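Local structure of Mll7089 protein (2OZ8) at residues A[303-308]-A[339-344]; A[329-334]-A[346-351]; A[293-298]-A[311-316]. The protein is of unknown function but belongs to the mandelate racemase/muconate lactonizing enzyme family and may be a magnesium-dependent hydro-lyase. All coordinates share one frame; numbering follows the deposited sequence.

Interaction 1 (A[303-308]-A[339-344]); sequences GVHMAV and YAPDRP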
loop_
_atom_site.group_PDB
_atom_site.type_symbol
_atom_site.label_atom_id
_atom_site.label_comp_id
_atom_site.label_asym_id
_atom_site.label_seq_id
_atom_site.Cartn_x
_atom_site.Cartn_y
_atom_site.Cartn_z
ATOM N N GLY A 303 -2.491 22.749 -32.277
ATOM C CA GLY A 303 -2.439 21.407 -31.712
ATOM C C GLY A 303 -3.059 20.398 -32.645
ATOM O O GLY A 303 -3.060 19.213 -32.342
ATOM N N VAL A 304 -3.614 20.840 -33.777
ATOM C CA VAL A 304 -4.154 19.883 -34.746
ATOM C C VAL A 304 -3.133 18.777 -35.141
ATOM O O VAL A 304 -3.477 17.618 -35.382
ATOM C CB VAL A 304 -4.814 20.592 -35.999
ATOM C CG1 VAL A 304 -3.764 21.297 -36.922
ATOM C CG2 VAL A 304 -5.705 19.616 -36.770
ATOM N N HIS A 305 -1.861 19.145 -35.131
ATOM C CA HIS A 305 -0.813 18.279 -35.604
ATOM C C HIS A 305 -0.468 17.164 -34.641
ATOM O O HIS A 305 -0.219 16.044 -35.084
ATOM C CB HIS A 305 0.395 19.112 -35.949
ATOM C CG HIS A 305 0.145 20.037 -37.094
ATOM N ND1 HIS A 305 0.291 19.645 -38.406
ATOM C CD2 HIS A 305 -0.261 21.331 -37.123
ATOM C CE1 HIS A 305 -0.023 20.657 -39.193
ATOM N NE2 HIS A 305 -0.351 21.691 -38.440
ATOM N N MET A 306 -0.441 17.461 -33.347
ATOM C CA MET A 306 -0.285 16.421 -32.326
ATOM C C MET A 306 -1.565 15.615 -32.246
ATOM O O MET A 306 -1.527 14.435 -32.003
ATOM C CB MET A 306 0.094 17.016 -30.948
ATOM C CG MET A 306 1.340 17.944 -31.003
ATOM S SD MET A 306 1.112 19.714 -31.422
ATOM C CE MET A 306 0.373 20.063 -29.834
ATOM N N ALA A 307 -2.716 16.244 -32.465
ATOM C CA ALA A 307 -3.976 15.497 -32.332
ATOM C C ALA A 307 -4.025 14.402 -33.351
ATOM O O ALA A 307 -4.373 13.282 -33.010
ATOM C CB ALA A 307 -5.224 16.408 -32.437
ATOM N N VAL A 308 -3.693 14.723 -34.603
ATOM C CA VAL A 308 -3.736 13.712 -35.647
ATOM C C VAL A 308 -2.541 12.793 -35.515
ATOM O O VAL A 308 -2.622 11.688 -36.000
ATOM C CB VAL A 308 -3.843 14.260 -37.163
ATOM C CG1 VAL A 308 -4.856 15.371 -37.335
ATOM C CG2 VAL A 308 -2.500 14.686 -37.722
ATOM N N TYR A 339 -8.654 19.434 -39.773
ATOM C CA TYR A 339 -7.713 18.907 -40.731
ATOM C C TYR A 339 -6.362 19.520 -40.563
ATOM O O TYR A 339 -6.211 20.751 -40.608
ATOM C CB TYR A 339 -8.211 19.199 -42.127
ATOM C CG TYR A 339 -9.392 18.341 -42.524
ATOM C CD1 TYR A 339 -9.194 17.112 -43.156
ATOM C CD2 TYR A 339 -10.699 18.742 -42.251
ATOM C CE1 TYR A 339 -10.256 16.306 -43.497
ATOM C CE2 TYR A 339 -11.757 17.952 -42.609
ATOM C CZ TYR A 339 -11.537 16.754 -43.256
ATOM O OH TYR A 339 -12.594 15.957 -43.613
ATOM N N ALA A 340 -5.369 18.672 -40.364
ATOM C CA ALA A 340 -3.998 19.139 -40.367
ATOM C C ALA A 340 -3.589 19.333 -41.823
ATOM O O ALA A 340 -3.606 18.367 -42.606
ATOM C CB ALA A 340 -3.100 18.147 -39.690
ATOM N N PRO A 341 -3.227 20.574 -42.201
ATOM C CA PRO A 341 -2.955 20.955 -43.591
ATOM C C PRO A 341 -1.685 20.362 -44.163
ATOM O O PRO A 341 -0.783 19.963 -43.411
ATOM C CB PRO A 341 -2.803 22.474 -43.522
ATOM C CG PRO A 341 -2.483 22.779 -42.134
ATOM C CD PRO A 341 -3.028 21.699 -41.267
ATOM N N ASP A 342 -1.599 20.349 -45.494
ATOM C CA ASP A 342 -0.442 19.806 -46.212
ATOM C C ASP A 342 0.609 20.865 -46.552
ATOM O O ASP A 342 1.404 20.678 -47.452
ATOM C CB ASP A 342 -0.889 19.040 -47.465
ATOM C CG ASP A 342 0.266 18.311 -48.164
ATOM O OD1 ASP A 342 1.144 17.768 -47.459
ATOM O OD2 ASP A 342 0.307 18.298 -49.423
ATOM N N ARG A 343 0.624 21.959 -45.812
ATOM C CA ARG A 343 1.617 23.010 -45.962
ATOM C C ARG A 343 2.808 22.702 -45.040
ATOM O O ARG A 343 2.683 21.863 -44.162
ATOM C CB ARG A 343 0.987 24.349 -45.570
ATOM C CG ARG A 343 -0.148 24.861 -46.504
ATOM C CD ARG A 343 -0.847 26.086 -45.875
ATOM N NE ARG A 343 -2.188 25.661 -45.536
ATOM C CZ ARG A 343 -2.863 25.973 -44.450
ATOM N NH1 ARG A 343 -2.369 26.761 -43.504
ATOM N NH2 ARG A 343 -4.077 25.479 -44.324
ATOM N N PRO A 344 3.982 23.341 -45.257
ATOM C CA PRO A 344 5.070 23.112 -44.302
ATOM C C PRO A 344 4.860 23.791 -42.973
ATOM O O PRO A 344 4.116 24.772 -42.886
ATOM C CB PRO A 344 6.298 23.710 -45.008
ATOM C CG PRO A 344 5.750 24.730 -45.953
ATOM C CD PRO A 344 4.424 24.178 -46.405
#
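With CG anti to its carbonyl carbon (chi1 -65°), His305 holds its imidazole beside the start of helix 304-309, where Ala340 and Pro341 pass. Val304 is set differently: CG1 takes the crowded place between the backbone N and the carbonyl carbon (chi1 69°), and CG2, anti to N, presses on the peptide that joins Tyr339 to Ala340, 3.7 Å from Ala340 N. The Ala340 methyl is the centre of the contact. Its CB lies 3.9 Å from His305 ND1 and 4.0 Å from Val308 CG2, so residues one turn apart both reach it. Pro341 meets the ring beside it, at CE1 and NE2, its CD 3.8 Å from His305 CE1, with the two side chains crossing at about a right angle. Both ring nitrogens look elsewhere: NE2 bonds to the carbonyl O of His346, and ND1 to the backbone N of His123. An alanine at His305 would lose both bonds and the packing on Ala340 and Pro341, and would probably loosen the helix's ties to His123 and the loop at His346. Since ND1 faces an amide and NE2 a carbonyl, the ring is probably neutral, with its proton on NE2, while its contact with the loop is purely van der Waals.

Interaction 2 (A[329-334]-A[346-351]); sequences QPIEIR and HGLVLS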
loop_
_atom_site.group_PDB
_atom_site.type_symbol
_atom_site.label_atom_id
_atom_site.label_comp_id
_atom_site.label_asym_id
_atom_site.label_seq_id
_atom_site.Cartn_x
_atom_site.Cartn_y
_atom_site.Cartn_z
ATOM N N GLN A 329 -3.979 31.730 -43.528
ATOM C CA GLN A 329 -5.014 30.683 -43.557
ATOM C C GLN A 329 -5.071 29.839 -42.291
ATOM O O GLN A 329 -4.145 29.066 -41.987
ATOM C CB GLN A 329 -4.926 29.769 -44.796
ATOM C CG GLN A 329 -3.552 29.509 -45.218
ATOM C CD GLN A 329 -3.413 29.048 -46.644
ATOM O OE1 GLN A 329 -4.262 28.332 -47.177
ATOM N NE2 GLN A 329 -2.313 29.440 -47.266
ATOM N N PRO A 330 -6.195 29.930 -41.594
ATOM C CA PRO A 330 -6.451 29.221 -40.347
ATOM C C PRO A 330 -6.616 27.741 -40.655
ATOM O O PRO A 330 -6.756 27.389 -41.830
ATOM C CB PRO A 330 -7.792 29.815 -39.869
ATOM C CG PRO A 330 -8.447 30.320 -41.108
ATOM C CD PRO A 330 -7.339 30.736 -42.046
ATOM N N ILE A 331 -6.596 26.904 -39.615
ATOM C CA ILE A 331 -6.828 25.475 -39.736
ATOM C C ILE A 331 -8.247 25.151 -40.197
ATOM O O ILE A 331 -9.206 25.562 -39.573
ATOM C CB ILE A 331 -6.553 24.726 -38.356
ATOM C CG1 ILE A 331 -5.078 24.863 -37.910
ATOM C CG2 ILE A 331 -6.978 23.234 -38.419
ATOM C CD1 ILE A 331 -3.990 24.617 -39.053
ATOM N N GLU A 332 -8.372 24.383 -41.269
ATOM C CA GLU A 332 -9.666 23.910 -41.724
ATOM C C GLU A 332 -10.417 23.014 -40.692
ATOM O O GLU A 332 -9.883 22.017 -40.208
ATOM C CB GLU A 332 -9.515 23.131 -43.043
ATOM C CG GLU A 332 -10.860 22.866 -43.738
ATOM C CD GLU A 332 -10.743 22.055 -45.018
ATOM O OE1 GLU A 332 -9.618 21.625 -45.380
ATOM O OE2 GLU A 332 -11.810 21.813 -45.671
ATOM N N ILE A 333 -11.657 23.378 -40.389
ATOM C CA ILE A 333 -12.555 22.474 -39.709
ATOM C C ILE A 333 -13.822 22.353 -40.551
ATOM O O ILE A 333 -14.539 23.337 -40.746
ATOM C CB ILE A 333 -12.913 22.953 -38.287
ATOM C CG1 ILE A 333 -11.660 23.011 -37.395
ATOM C CG2 ILE A 333 -14.000 22.045 -37.729
ATOM C CD1 ILE A 333 -11.896 23.512 -35.925
ATOM N N ARG A 334 -14.089 21.148 -41.038
ATOM C CA ARG A 334 -15.212 20.900 -41.957
ATOM C C ARG A 334 -16.024 19.717 -41.509
ATOM O O ARG A 334 -15.477 18.622 -41.350
ATOM C CB ARG A 334 -14.701 20.634 -43.381
ATOM C CG ARG A 334 -15.798 20.128 -44.341
ATOM C CD ARG A 334 -15.402 20.278 -45.848
ATOM N NE ARG A 334 -14.008 19.862 -46.070
ATOM C CZ ARG A 334 -13.643 18.627 -46.426
ATOM N NH1 ARG A 334 -14.571 17.693 -46.617
ATOM N NH2 ARG A 334 -12.352 18.331 -46.587
ATOM N N HIS A 346 3.408 24.102 -39.162
ATOM C CA HIS A 346 2.067 23.881 -38.660
ATOM C C HIS A 346 1.008 24.531 -39.571
ATOM O O HIS A 346 -0.179 24.398 -39.332
ATOM C CB HIS A 346 1.902 24.276 -37.178
ATOM C CG HIS A 346 2.403 25.641 -36.816
ATOM N ND1 HIS A 346 2.140 26.773 -37.565
ATOM C CD2 HIS A 346 3.124 26.058 -35.746
ATOM C CE1 HIS A 346 2.677 27.826 -36.967
ATOM N NE2 HIS A 346 3.295 27.415 -35.869
ATOM N N GLY A 347 1.470 25.233 -40.612
ATOM C CA GLY A 347 0.614 25.855 -41.628
ATOM C C GLY A 347 0.104 27.218 -41.215
ATOM O O GLY A 347 -0.698 27.796 -41.921
ATOM N N LEU A 348 0.503 27.736 -40.046
ATOM C CA LEU A 348 0.010 29.050 -39.641
ATOM C C LEU A 348 1.089 30.065 -39.945
ATOM O O LEU A 348 2.248 29.927 -39.533
ATOM C CB LEU A 348 -0.478 29.106 -38.180
ATOM C CG LEU A 348 -1.611 28.128 -37.784
ATOM C CD1 LEU A 348 -1.716 28.011 -36.261
ATOM C CD2 LEU A 348 -3.032 28.424 -38.458
ATOM N N VAL A 349 0.701 31.079 -40.717
ATOM C CA VAL A 349 1.610 32.192 -41.046
ATOM C C VAL A 349 0.923 33.487 -40.736
ATOM O O VAL A 349 -0.185 33.703 -41.157
ATOM C CB VAL A 349 2.058 32.195 -42.560
ATOM C CG1 VAL A 349 2.975 33.400 -42.821
ATOM C CG2 VAL A 349 2.745 30.895 -42.948
ATOM N N LEU A 350 1.604 34.348 -40.011
ATOM C CA LEU A 350 1.050 35.600 -39.541
ATOM C C LEU A 350 0.625 36.497 -40.711
ATOM O O LEU A 350 1.302 36.542 -41.746
ATOM C CB LEU A 350 2.106 36.286 -38.721
ATOM C CG LEU A 350 1.686 37.177 -37.578
ATOM C CD1 LEU A 350 0.851 36.410 -36.595
ATOM C CD2 LEU A 350 2.984 37.665 -36.953
ATOM N N SER A 351 -0.505 37.174 -40.587
ATOM C CA SER A 351 -0.992 38.000 -41.680
ATOM C C SER A 351 -0.273 39.349 -41.626
ATOM O O SER A 351 -0.236 40.012 -40.596
ATOM C CB SER A 351 -2.496 38.141 -41.573
ATOM O OG SER A 351 -2.994 39.320 -42.170
HETATM O O HOH W 1 -1.569 30.866 -42.237
#
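The two backbones pass each other without pairing, nearest at Pro330 and Leu348, whose CA atoms lie 6.5 Å apart. Both belong to the C-terminal chain that runs on past the (beta/alpha)7beta barrel of the enolase superfamily: 329-334 leads into the short strand 333-334, while 346-351 returns to the sheet near the N-terminus, where Leu350 packs on Ala35 and Glu37. Gly347, at phi 84°, turns the second segment so that Leu348 N comes back to the ring of His346. That amide meets His346 ND1 at 3.1 Å, practically in the ring plane, and NE2 of the same ring bonds to Leu47 O, so the imidazole is held at both nitrogens. The direct packing is small and aliphatic. Ile331 and Leu348 cross at about a right angle and touch methyl to methyl, CD1 of Ile331 4.0 Å from CD2 of Leu348. The same Ile331 CD1 also rests 3.8 Å from the carbonyl O of His346, and Leu348 CD2 reaches back to Gln329 O at 3.8 Å. Away from this apolar patch, Arg334 NE and Glu332 OE2 form a salt bridge within one segment. A water supplies the polar link between the two segments: it accepts from Gln329 N at 2.9 Å and from Val349 N at 2.7 Å, and can donate to Gly347 O at 3.2 Å.

Interaction 3 (A[293-298]-A[311-316]); sequences ISIGNT and PEVEWL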
loop_
_atom_site.group_PDB
_atom_site.type_symbol
_atom_site.label_atom_id
_atom_site.label_comp_id
_atom_site.label_asym_id
_atom_site.label_seq_id
_atom_site.Cartn_x
_atom_site.Cartn_y
_atom_site.Cartn_z
ATOM N N ILE A 293 -6.165 10.595 -24.648
ATOM C CA ILE A 293 -5.782 11.998 -24.438
ATOM C C ILE A 293 -6.725 12.827 -25.242
ATOM O O ILE A 293 -7.100 12.419 -26.341
ATOM C CB ILE A 293 -4.305 12.283 -24.908
ATOM C CG1 ILE A 293 -3.310 11.745 -23.868
ATOM C CG2 ILE A 293 -4.041 13.765 -25.221
ATOM C CD1 ILE A 293 -1.829 11.932 -24.242
ATOM N N SER A 294 -7.158 13.970 -24.686
ATOM C CA SER A 294 -7.881 14.943 -25.519
ATOM C C SER A 294 -7.052 16.201 -25.626
ATOM O O SER A 294 -6.342 16.529 -24.729
ATOM C CB SER A 294 -9.303 15.211 -25.057
ATOM O OG SER A 294 -9.265 15.623 -23.709
ATOM N N ILE A 295 -7.069 16.817 -26.792
ATOM C CA ILE A 295 -6.436 18.112 -27.020
ATOM C C ILE A 295 -7.450 19.266 -26.812
ATOM O O ILE A 295 -8.504 19.324 -27.477
ATOM C CB ILE A 295 -5.870 18.158 -28.441
ATOM C CG1 ILE A 295 -5.043 16.871 -28.730
ATOM C CG2 ILE A 295 -5.186 19.524 -28.723
ATOM C CD1 ILE A 295 -3.636 16.759 -28.218
ATOM N N GLY A 296 -7.137 20.122 -25.848
ATOM C CA GLY A 296 -7.899 21.294 -25.576
ATOM C C GLY A 296 -7.519 22.450 -26.511
ATOM O O GLY A 296 -6.752 22.269 -27.498
ATOM N N ASN A 297 -8.095 23.624 -26.211
ATOM C CA ASN A 297 -7.826 24.826 -26.979
ATOM C C ASN A 297 -6.345 25.043 -27.111
ATOM O O ASN A 297 -5.642 25.050 -26.108
ATOM C CB ASN A 297 -8.461 26.053 -26.349
ATOM C CG ASN A 297 -9.937 26.069 -26.538
ATOM O OD1 ASN A 297 -10.697 26.302 -25.592
ATOM N ND2 ASN A 297 -10.374 25.788 -27.760
ATOM N N THR A 298 -5.888 25.131 -28.359
ATOM C CA THR A 298 -4.580 25.669 -28.657
ATOM C C THR A 298 -4.792 26.939 -29.478
ATOM O O THR A 298 -5.744 27.034 -30.259
ATOM C CB THR A 298 -3.639 24.615 -29.302
ATOM O OG1 THR A 298 -4.176 24.081 -30.533
ATOM C CG2 THR A 298 -3.420 23.445 -28.309
ATOM N N PRO A 311 -1.841 8.376 -31.540
ATOM C CA PRO A 311 -2.937 7.420 -31.822
ATOM C C PRO A 311 -4.051 7.392 -30.743
ATOM O O PRO A 311 -5.182 7.035 -31.053
ATOM C CB PRO A 311 -2.191 6.086 -31.901
ATOM C CG PRO A 311 -1.032 6.272 -30.846
ATOM C CD PRO A 311 -0.615 7.698 -31.052
ATOM N N GLU A 312 -3.729 7.761 -29.485
ATOM C CA GLU A 312 -4.718 7.750 -28.394
ATOM C C GLU A 312 -5.597 8.988 -28.318
ATOM O O GLU A 312 -6.303 9.169 -27.308
ATOM C CB GLU A 312 -4.048 7.571 -27.037
ATOM C CG GLU A 312 -3.294 8.722 -26.523
ATOM C CD GLU A 312 -1.850 8.651 -26.853
ATOM O OE1 GLU A 312 -1.505 8.334 -27.998
ATOM O OE2 GLU A 312 -1.044 8.933 -25.972
ATOM N N VAL A 313 -5.532 9.845 -29.361
ATOM C CA VAL A 313 -6.323 11.087 -29.385
ATOM C C VAL A 313 -7.424 10.945 -30.402
ATOM O O VAL A 313 -7.154 10.631 -31.571
ATOM C CB VAL A 313 -5.481 12.355 -29.752
ATOM C CG1 VAL A 313 -6.376 13.551 -29.819
ATOM C CG2 VAL A 313 -4.327 12.571 -28.795
ATOM N N GLU A 314 -8.663 11.177 -29.956
ATOM C CA GLU A 314 -9.794 11.216 -30.887
ATOM C C GLU A 314 -10.490 12.583 -30.992
ATOM O O GLU A 314 -11.220 12.829 -31.947
ATOM C CB GLU A 314 -10.744 9.999 -30.641
ATOM C CG GLU A 314 -12.065 10.231 -29.943
ATOM C CD GLU A 314 -13.055 9.023 -30.025
ATOM O OE1 GLU A 314 -13.871 8.947 -30.991
ATOM O OE2 GLU A 314 -13.041 8.171 -29.102
ATOM N N TRP A 315 -10.226 13.488 -30.037
ATOM C CA TRP A 315 -10.934 14.792 -29.951
ATOM C C TRP A 315 -10.048 16.018 -29.776
ATOM O O TRP A 315 -9.084 16.022 -29.026
ATOM C CB TRP A 315 -11.990 14.809 -28.855
ATOM C CG TRP A 315 -13.114 13.856 -29.034
ATOM C CD1 TRP A 315 -13.274 12.647 -28.417
ATOM C CD2 TRP A 315 -14.303 14.064 -29.859
ATOM N NE1 TRP A 315 -14.478 12.063 -28.839
ATOM C CE2 TRP A 315 -15.122 12.909 -29.718
ATOM C CE3 TRP A 315 -14.735 15.107 -30.704
ATOM C CZ2 TRP A 315 -16.384 12.777 -30.381
ATOM C CZ3 TRP A 315 -15.958 14.959 -31.408
ATOM C CH2 TRP A 315 -16.777 13.801 -31.221
ATOM N N LEU A 316 -10.404 17.070 -30.474
ATOM C CA LEU A 316 -9.734 18.361 -30.373
ATOM C C LEU A 316 -10.777 19.461 -30.077
ATOM O O LEU A 316 -11.832 19.499 -30.699
ATOM C CB LEU A 316 -8.962 18.675 -31.686
ATOM C CG LEU A 316 -8.455 20.116 -31.795
ATOM C CD1 LEU A 316 -7.255 20.198 -32.653
ATOM C CD2 LEU A 316 -9.620 21.018 -32.370
HETATM O O HOH W 2 -9.589 12.417 -27.154
#
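Strands 293-295 and 313-316 run parallel, 27° apart, as the two strands of the last beta-alpha-beta crossover along the chain, with helix 304-309 between them, in the (beta/alpha)7beta barrel. Two direct amide bonds join them. Ile293 N reaches Glu312 O at 3.0 Å, from 41° above the carbonyl plane, whereas Ile295 N meets Trp315 O at 3.1 Å and lies nearly along the C=O axis. Between these bonds the second strand spends one residue more than the first, as in a beta bulge: the donors are two residues apart, the acceptors three. Water 2 fills the gap in the bonding, donating to Ile293 O at 2.6 Å and accepting from Glu314 N at 3.2 Å. Ile293 O also receives the CA-H of Val313, and Ile295 O that of Leu316 (CA to O 3.3 Å); Ile295 has a further backbone bond to Glu317. On its other side strand 293-295 bonds through Ser294 to Leu270 and Val272.

Ser294 and Glu314 find their polar partners beyond the pair: Ser294 OG is gripped by ND2 of Asn271 and ND2 of Asn248, and Glu314 OE1 forms a salt bridge with Lys134. On the face that carries Ile293, Ile295, Val313 and Leu316 the packing between the strands is aliphatic: Val313 CG1 lies 3.7 Å from Ile295 CG1, and Val313 CG2 is 3.8 Å from Ile293 CG2. At its end Glu312 runs side by side with Ile293, bent at chi2, so that OE2 comes within 3.6 Å of Ile293 CD1. Strand 269-272 continues the sheet beyond 293-295, and strand 132-138 lies beyond 313-318, closing the barrel. Helix 304-309 packs Ala307 onto Ile295 and Val313, and helix 276-289 brings Ala286 to Ile293 and Glu312.

How the interactions relate
All three contacts are largely buried. Interaction 3 lies deepest, its centre about 9 Å from the centre of the chain; the centres of interactions 1 and 2 are about 14 and 15 Å from it, and interaction 2 has an exposed rim at Gln329. Strand pairing joins interaction 3, packing of two valines and a histidine ring around the Ala340 methyl holds interaction 1, and a water with a few methyls links interaction 2. Interaction 1 touches both of the others. Its helix lies between the two strands of interaction 3 in the chain, and Gly303 N bonds to Thr298 OG1, while Tyr339 N pairs with Glu332 O of interaction 2. Interactions 2 and 3 do not touch, although both reach the same sheet.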